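Local coordinates for protein annexin A8 (Homo sapiens, PDB 1W3W) that binds phospholipids in a calcium-dependent manner and acts as an anticoagulant by indirectly inhibiting the thromboplastin-specific complex of the blood coagulation cascade, at residues T203-R208 with E242-V247; T271-L276 with G313-A318. All coordinates share one frame; numbering follows the deposited sequence.

Interaction 1 of 2, residues T203-R208 with E242-V247; sequences TILCTR and EAMLTV
L205 meets M244 and V247 in a buried, mainly apolar helix-to-helix contact inside the third annexin repeat. Annexin repeats are bundles of five short helices. Here helix 198-207 packs on helix 238-252 of the same bundle. The backbones come nearest at L205 and V247, whose CA atoms are 7.0 Å apart. No hydrogen bond crosses between 203-208 and 242-247, and the two segments bury 146 Å² against each other.

L205 is the residue through which 203-208 makes the contact. Its CB points toward 242-247, and of its two methyls CD2 is the one that touches. CD2 comes up to the side of the methionine chain and lies 3.8 Å from M244 CG, with M244 CB a little farther off. The two side chains cross at about a right angle, and the leucine meets the first two carbons of the methionine. The rest of the M244 chain runs on extended past this point, and M244 also touches I232 on helix 228-235.

V247 fills the place one turn further along its helix. Its CG1 is anti to the backbone N (chi1 174°), which carries this methyl out toward the other helix. There CG1 faces the branch carbon CG of L205 at 4.3 Å.

The neighbouring residues look to other helices. I204 packs on L186 of helix 176-191, and C206 forms a disulfide with C161. That bond ties repeat 3 to repeat 2. A243 and T246 rest on I117 of helix 113-122. T246 OG1 turns back on its own helix and donates to E242 O at 2.7 Å. The closest approach of the whole contact is between V247 CG1 and the backbone carbonyl L205 O, at 3.6 Å.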
ATOM      1  N   THR A 203      17.510  -5.611 -12.178  1.00 26.37           N
ATOM      2  CA  THR A 203      18.623  -5.374 -11.273  1.00 26.26           C
ATOM      3  C   THR A 203      18.834  -3.893 -10.985  1.00 25.19           C
ATOM      4  O   THR A 203      19.016  -3.500  -9.840  1.00 24.94           O
ATOM      5  CB  THR A 203      19.924  -5.976 -11.854  1.00 26.59           C
ATOM      6  OG1 THR A 203      19.767  -7.391 -11.992  1.00 28.12           O
ATOM      7  CG2 THR A 203      21.078  -5.826 -10.868  1.00 27.28           C
ATOM      8  N   ILE A 204      18.828  -3.079 -12.026  1.00 24.20           N
ATOM      9  CA  ILE A 204      19.033  -1.649 -11.854  1.00 24.26           C
ATOM     10  C   ILE A 204      17.842  -1.005 -11.113  1.00 24.24           C
ATOM     11  O   ILE A 204      18.033  -0.224 -10.175  1.00 23.05           O
ATOM     12  CB  ILE A 204      19.296  -0.988 -13.230  1.00 24.22           C
ATOM     13  CG1 ILE A 204      20.699  -1.379 -13.717  1.00 24.27           C
ATOM     14  CG2 ILE A 204      19.146   0.524 -13.166  1.00 24.23           C
ATOM     15  CD1 ILE A 204      20.900  -1.241 -15.212  1.00 25.24           C
ATOM     16  N   LEU A 205      16.623  -1.340 -11.526  1.00 24.38           N
ATOM     17  CA  LEU A 205      15.421  -0.791 -10.894  1.00 25.46           C
ATOM     18  C   LEU A 205      15.292  -1.208  -9.417  1.00 25.83           C
ATOM     19  O   LEU A 205      14.782  -0.447  -8.617  1.00 25.59           O
ATOM     20  CB  LEU A 205      14.153  -1.184 -11.683  1.00 25.41           C
ATOM     21  CG  LEU A 205      13.467  -0.162 -12.604  1.00 27.77           C
ATOM     22  CD1 LEU A 205      14.371   0.879 -13.241  1.00 28.57           C
ATOM     23  CD2 LEU A 205      12.681  -0.910 -13.680  1.00 28.98           C
ATOM     24  N   CYS A 206      15.791  -2.385  -9.048  1.00 27.37           N
ATOM     25  CA  CYS A 206      15.601  -2.896  -7.686  1.00 28.77           C
ATOM     26  C   CYS A 206      16.785  -2.675  -6.723  1.00 28.67           C
ATOM     27  O   CYS A 206      16.565  -2.529  -5.530  1.00 29.25           O
ATOM     28  CB  CYS A 206      15.111  -4.365  -7.703  1.00 29.35           C
ATOM     29  SG  CYS A 206      16.252  -5.656  -8.286  1.00 35.19           S
ATOM     30  N   THR A 207      18.019  -2.577  -7.220  1.00 28.33           N
ATOM     31  CA  THR A 207      19.193  -2.408  -6.335  1.00 28.16           C
ATOM     32  C   THR A 207      19.706  -0.969  -6.176  1.00 27.51           C
ATOM     33  O   THR A 207      20.430  -0.682  -5.230  1.00 28.46           O
ATOM     34  CB  THR A 207      20.371  -3.315  -6.780  1.00 28.07           C
ATOM     35  OG1 THR A 207      20.810  -2.951  -8.092  1.00 27.86           O
ATOM     36  CG2 THR A 207      19.918  -4.762  -6.916  1.00 29.03           C
ATOM     37  N   ARG A 208      19.348  -0.063  -7.079  1.00 26.48           N
ATOM     38  CA  ARG A 208      19.821   1.324  -6.985  1.00 25.68           C
ATOM     39  C   ARG A 208      18.925   2.157  -6.099  1.00 25.13           C
ATOM     40  O   ARG A 208      17.745   1.890  -5.973  1.00 25.02           O
ATOM     41  CB  ARG A 208      19.888   1.971  -8.368  1.00 25.40           C
ATOM     42  CG  ARG A 208      20.783   1.238  -9.322  1.00 25.33           C
ATOM     43  CD  ARG A 208      22.237   1.222  -8.910  1.00 26.21           C
ATOM     44  NE  ARG A 208      23.036   0.697 -10.005  1.00 28.38           N
ATOM     45  CZ  ARG A 208      23.744  -0.435  -9.983  1.00 32.60           C
ATOM     46  NH1 ARG A 208      23.834  -1.188  -8.884  1.00 34.18           N
ATOM     47  NH2 ARG A 208      24.404  -0.800 -11.076  1.00 30.95           N
ATOM     48  N   GLU A 242       3.587  -4.015 -14.835  1.00 20.67           N
ATOM     49  CA  GLU A 242       2.968  -3.350 -13.684  1.00 20.51           C
ATOM     50  C   GLU A 242       3.998  -3.089 -12.595  1.00 19.15           C
ATOM     51  O   GLU A 242       4.068  -1.984 -12.052  1.00 19.85           O
ATOM     52  CB  GLU A 242       1.809  -4.194 -13.121  1.00 20.62           C
ATOM     53  CG  GLU A 242       0.918  -3.482 -12.098  1.00 23.03           C
ATOM     54  CD  GLU A 242      -0.251  -4.352 -11.615  1.00 26.41           C
ATOM     55  OE1 GLU A 242      -0.807  -4.095 -10.518  1.00 27.27           O
ATOM     56  OE2 GLU A 242      -0.612  -5.312 -12.327  1.00 29.46           O
ATOM     57  N   ALA A 243       4.812  -4.094 -12.307  1.00 18.07           N
ATOM     58  CA  ALA A 243       5.820  -4.025 -11.259  1.00 17.72           C
ATOM     59  C   ALA A 243       6.890  -2.984 -11.571  1.00 17.69           C
ATOM     60  O   ALA A 243       7.233  -2.179 -10.702  1.00 17.02           O
ATOM     61  CB  ALA A 243       6.466  -5.393 -11.049  1.00 18.30           C
ATOM     62  N   MET A 244       7.405  -2.994 -12.805  1.00 17.11           N
ATOM     63  CA  MET A 244       8.405  -2.005 -13.238  1.00 17.75           C
ATOM     64  C   MET A 244       7.884  -0.578 -13.220  1.00 16.90           C
ATOM     65  O   MET A 244       8.537   0.307 -12.674  1.00 16.54           O
ATOM     66  CB  MET A 244       8.958  -2.340 -14.629  1.00 18.35           C
ATOM     67  CG  MET A 244       9.952  -3.467 -14.581  1.00 20.46           C
ATOM     68  SD  MET A 244      10.694  -3.903 -16.160  1.00 27.00           S
ATOM     69  CE  MET A 244      11.694  -5.169 -15.568  1.00 27.12           C
ATOM     70  N   LEU A 245       6.716  -0.354 -13.811  1.00 16.54           N
ATOM     71  CA  LEU A 245       6.093   0.961 -13.796  1.00 16.68           C
ATOM     72  C   LEU A 245       5.818   1.453 -12.368  1.00 15.84           C
ATOM     73  O   LEU A 245       5.890   2.640 -12.103  1.00 15.57           O
ATOM     74  CB  LEU A 245       4.796   0.969 -14.612  1.00 16.85           C
ATOM     75  CG  LEU A 245       4.932   0.876 -16.140  1.00 19.62           C
ATOM     76  CD1 LEU A 245       3.571   0.604 -16.784  1.00 20.88           C
ATOM     77  CD2 LEU A 245       5.554   2.142 -16.718  1.00 20.29           C
ATOM     78  N   THR A 246       5.490   0.534 -11.462  1.00 15.71           N
ATOM     79  CA  THR A 246       5.210   0.887 -10.073  1.00 15.37           C
ATOM     80  C   THR A 246       6.486   1.377  -9.407  1.00 15.37           C
ATOM     81  O   THR A 246       6.477   2.398  -8.725  1.00 15.53           O
ATOM     82  CB  THR A 246       4.638  -0.308  -9.311  1.00 14.76           C
ATOM     83  OG1 THR A 246       3.365  -0.642  -9.854  1.00 16.17           O
ATOM     84  CG2 THR A 246       4.337   0.060  -7.894  1.00 13.97           C
ATOM     85  N   VAL A 247       7.590   0.672  -9.629  1.00 15.35           N
ATOM     86  CA  VAL A 247       8.882   1.123  -9.104  1.00 15.82           C
ATOM     87  C   VAL A 247       9.205   2.516  -9.625  1.00 15.58           C
ATOM     88  O   VAL A 247       9.591   3.394  -8.851  1.00 16.46           O
ATOM     89  CB  VAL A 247      10.020   0.129  -9.424  1.00 15.75           C
ATOM     90  CG1 VAL A 247      11.389   0.693  -8.995  1.00 16.52           C
ATOM     91  CG2 VAL A 247       9.771  -1.155  -8.722  1.00 15.86           C
TER

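Interaction 2 of 2, residues T271-L276 with G313-A318; sequences TRDGTL and GDYKNA
Y315 reaches from helix 313-323 to the start of helix 273-283 and hydrogen-bonds D273 there, within the fourth annexin repeat. The helices stand well apart at this level. The nearest CA atoms, those of D273 and Y315, are 10.2 Å from each other, and the tyrosine spans the distance.

From CB, which points toward 271-276, the side chain runs out with CG anti to the backbone N (chi1 175°). This carries the ring out toward 271-276. Along the ring, CE2 is the first atom to come close, 3.3 Å from D273 OD1. CZ lies at a similar distance from the same oxygen. At the tip, OH donates to D273 OD1 at 2.7 Å. OD1 sits at the ring edge, near the ring plane. The hydroxyl meets OD1 on its anti side, 24° out of the carboxylate plane. The carboxylate and ring planes are 69° apart.

The other oxygen, D273 OD2, forms a salt bridge with K82 of helix 81-91. The carboxylate is thus gripped at both oxygens, which probably fixes its rotation. A phenylalanine in place of Y315 would probably leave D273 OD1 without this donor and the carboxylate held less firmly.

The calcium site is close by. R272 is the N-cap of helix 273-283, and T271 OG1 hydrogen-bonds the calcium ligand D310. L276 packs against M266, another residue of that site, and its methyl CD2 also lies 3.7 Å from Y315 OH.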
ATOM      1  N   THR A 271     -16.007  -1.289  -8.034  1.00 30.14           N
ATOM      2  CA  THR A 271     -14.979  -0.711  -7.177  1.00 28.48           C
ATOM      3  C   THR A 271     -14.042  -1.810  -6.736  1.00 27.14           C
ATOM      4  O   THR A 271     -14.488  -2.901  -6.369  1.00 26.97           O
ATOM      5  CB  THR A 271     -15.628  -0.058  -5.943  1.00 28.31           C
ATOM      6  OG1 THR A 271     -16.538   0.964  -6.359  1.00 29.17           O
ATOM      7  CG2 THR A 271     -14.600   0.695  -5.106  1.00 27.71           C
ATOM      8  N   ARG A 272     -12.746  -1.552  -6.784  1.00 25.42           N
ATOM      9  CA  ARG A 272     -11.812  -2.454  -6.118  1.00 24.84           C
ATOM     10  C   ARG A 272     -11.670  -2.028  -4.662  1.00 22.84           C
ATOM     11  O   ARG A 272     -10.755  -1.272  -4.309  1.00 21.36           O
ATOM     12  CB  ARG A 272     -10.446  -2.508  -6.807  1.00 25.48           C
ATOM     13  CG  ARG A 272      -9.490  -3.562  -6.158  1.00 30.42           C
ATOM     14  CD  ARG A 272     -10.128  -4.959  -5.899  1.00 35.19           C
ATOM     15  NE  ARG A 272      -9.593  -5.712  -4.756  1.00 37.33           N
ATOM     16  CZ  ARG A 272     -10.340  -6.390  -3.861  1.00 40.98           C
ATOM     17  NH1 ARG A 272     -11.672  -6.378  -3.912  1.00 40.94           N
ATOM     18  NH2 ARG A 272      -9.745  -7.075  -2.877  1.00 42.74           N
ATOM     19  N   ASP A 273     -12.587  -2.528  -3.831  1.00 20.88           N
ATOM     20  CA  ASP A 273     -12.715  -2.073  -2.464  1.00 19.55           C
ATOM     21  C   ASP A 273     -11.503  -2.441  -1.623  1.00 18.50           C
ATOM     22  O   ASP A 273     -11.125  -1.684  -0.763  1.00 17.17           O
ATOM     23  CB  ASP A 273     -13.989  -2.624  -1.823  1.00 19.26           C
ATOM     24  CG  ASP A 273     -15.220  -2.056  -2.448  1.00 19.16           C
ATOM     25  OD1 ASP A 273     -15.502  -0.846  -2.276  1.00 18.34           O
ATOM     26  OD2 ASP A 273     -15.951  -2.750  -3.168  1.00 21.43           O
ATOM     27  N   GLY A 274     -10.912  -3.607  -1.871  1.00 17.97           N
ATOM     28  CA  GLY A 274      -9.700  -4.020  -1.165  1.00 17.37           C
ATOM     29  C   GLY A 274      -8.590  -2.990  -1.298  1.00 17.24           C
ATOM     30  O   GLY A 274      -7.938  -2.633  -0.314  1.00 17.04           O
ATOM     31  N   THR A 275      -8.406  -2.492  -2.515  1.00 16.22           N
ATOM     32  CA  THR A 275      -7.391  -1.494  -2.824  1.00 16.08           C
ATOM     33  C   THR A 275      -7.695  -0.120  -2.246  1.00 15.41           C
ATOM     34  O   THR A 275      -6.795   0.574  -1.763  1.00 14.67           O
ATOM     35  CB  THR A 275      -7.241  -1.402  -4.353  1.00 16.27           C
ATOM     36  OG1 THR A 275      -6.748  -2.649  -4.826  1.00 18.22           O
ATOM     37  CG2 THR A 275      -6.170  -0.414  -4.762  1.00 16.37           C
ATOM     38  N   LEU A 276      -8.960   0.272  -2.308  1.00 14.35           N
ATOM     39  CA  LEU A 276      -9.422   1.505  -1.679  1.00 14.52           C
ATOM     40  C   LEU A 276      -9.177   1.488  -0.165  1.00 13.35           C
ATOM     41  O   LEU A 276      -8.594   2.407   0.396  1.00 12.43           O
ATOM     42  CB  LEU A 276     -10.914   1.684  -1.985  1.00 15.05           C
ATOM     43  CG  LEU A 276     -11.646   2.946  -1.540  1.00 17.42           C
ATOM     44  CD1 LEU A 276     -11.033   4.207  -2.124  1.00 19.58           C
ATOM     45  CD2 LEU A 276     -13.098   2.818  -1.979  1.00 19.06           C
ATOM     46  N   GLY A 313     -23.650   3.660   2.215  1.00 23.47           N
ATOM     47  CA  GLY A 313     -23.950   3.147   3.541  1.00 23.07           C
ATOM     48  C   GLY A 313     -22.942   3.533   4.612  1.00 22.36           C
ATOM     49  O   GLY A 313     -22.275   4.566   4.536  1.00 21.69           O
ATOM     50  N   ASP A 314     -22.841   2.678   5.617  1.00 21.39           N
ATOM     51  CA  ASP A 314     -21.901   2.879   6.714  1.00 21.04           C
ATOM     52  C   ASP A 314     -20.438   2.826   6.239  1.00 19.89           C
ATOM     53  O   ASP A 314     -19.592   3.518   6.773  1.00 19.73           O
ATOM     54  CB  ASP A 314     -22.158   1.839   7.795  1.00 20.78           C
ATOM     55  CG  ASP A 314     -23.511   2.023   8.461  1.00 22.69           C
ATOM     56  OD1 ASP A 314     -23.869   3.165   8.811  1.00 22.45           O
ATOM     57  OD2 ASP A 314     -24.278   1.079   8.659  1.00 26.89           O
ATOM     58  N   TYR A 315     -20.164   1.994   5.244  1.00 19.01           N
ATOM     59  CA  TYR A 315     -18.850   1.910   4.620  1.00 18.49           C
ATOM     60  C   TYR A 315     -18.423   3.270   4.082  1.00 18.50           C
ATOM     61  O   TYR A 315     -17.368   3.777   4.432  1.00 17.83           O
ATOM     62  CB  TYR A 315     -18.930   0.881   3.502  1.00 18.36           C
ATOM     63  CG  TYR A 315     -17.728   0.705   2.631  1.00 18.18           C
ATOM     64  CD1 TYR A 315     -16.457   0.506   3.168  1.00 16.15           C
ATOM     65  CD2 TYR A 315     -17.877   0.662   1.245  1.00 18.82           C
ATOM     66  CE1 TYR A 315     -15.359   0.321   2.340  1.00 16.80           C
ATOM     67  CE2 TYR A 315     -16.798   0.461   0.421  1.00 19.77           C
ATOM     68  CZ  TYR A 315     -15.536   0.294   0.967  1.00 18.08           C
ATOM     69  OH  TYR A 315     -14.491   0.078   0.107  1.00 16.57           O
ATOM     70  N   LYS A 316     -19.272   3.872   3.259  1.00 18.57           N
ATOM     71  CA  LYS A 316     -19.031   5.216   2.741  1.00 19.17           C
ATOM     72  C   LYS A 316     -18.784   6.234   3.835  1.00 18.77           C
ATOM     73  O   LYS A 316     -17.855   7.025   3.748  1.00 18.01           O
ATOM     74  CB  LYS A 316     -20.220   5.683   1.906  1.00 19.84           C
ATOM     75  CG  LYS A 316     -20.034   7.036   1.261  1.00 22.51           C
ATOM     76  CD  LYS A 316     -21.218   7.930   1.501  1.00 27.29           C
ATOM     77  CE  LYS A 316     -22.457   7.400   0.814  1.00 29.05           C
ATOM     78  NZ  LYS A 316     -23.510   8.448   0.716  1.00 31.69           N
ATOM     79  N   ASN A 317     -19.618   6.225   4.863  1.00 18.19           N
ATOM     80  CA  ASN A 317     -19.518   7.239   5.893  1.00 18.52           C
ATOM     81  C   ASN A 317     -18.258   7.085   6.722  1.00 17.44           C
ATOM     82  O   ASN A 317     -17.666   8.076   7.133  1.00 17.33           O
ATOM     83  CB  ASN A 317     -20.765   7.249   6.763  1.00 19.32           C
ATOM     84  CG  ASN A 317     -21.975   7.803   6.025  1.00 22.10           C
ATOM     85  OD1 ASN A 317     -21.848   8.693   5.166  1.00 25.84           O
ATOM     86  ND2 ASN A 317     -23.149   7.269   6.335  1.00 25.01           N
ATOM     87  N   ALA A 318     -17.832   5.845   6.934  1.00 16.44           N
ATOM     88  CA  ALA A 318     -16.585   5.576   7.616  1.00 15.92           C
ATOM     89  C   ALA A 318     -15.400   6.043   6.761  1.00 15.75           C
ATOM     90  O   ALA A 318     -14.465   6.630   7.280  1.00 16.33           O
ATOM     91  CB  ALA A 318     -16.461   4.086   7.933  1.00 15.97           C
TER

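In the fold
Both contacts are buried, and each joins two helices of a single annexin repeat. Interaction 1 belongs to the third repeat and interaction 2 to the fourth. They share no helix, and their centres are about 30 Å apart on opposite sides of the chain's centre. Their chemistry differs. Interaction 1 is mostly apolar packing with no hydrogen bond across it, away from the annotated sites. Interaction 2 bridges a wider gap with one polar bond and lies near the calcium site, the D273 side chain about 9 Å from the ion. Their outward ties differ too: the disulfide of C206, within 203-208, links repeats 3 and 2, whereas a salt bridge at interaction 2 links repeats 4 and 1.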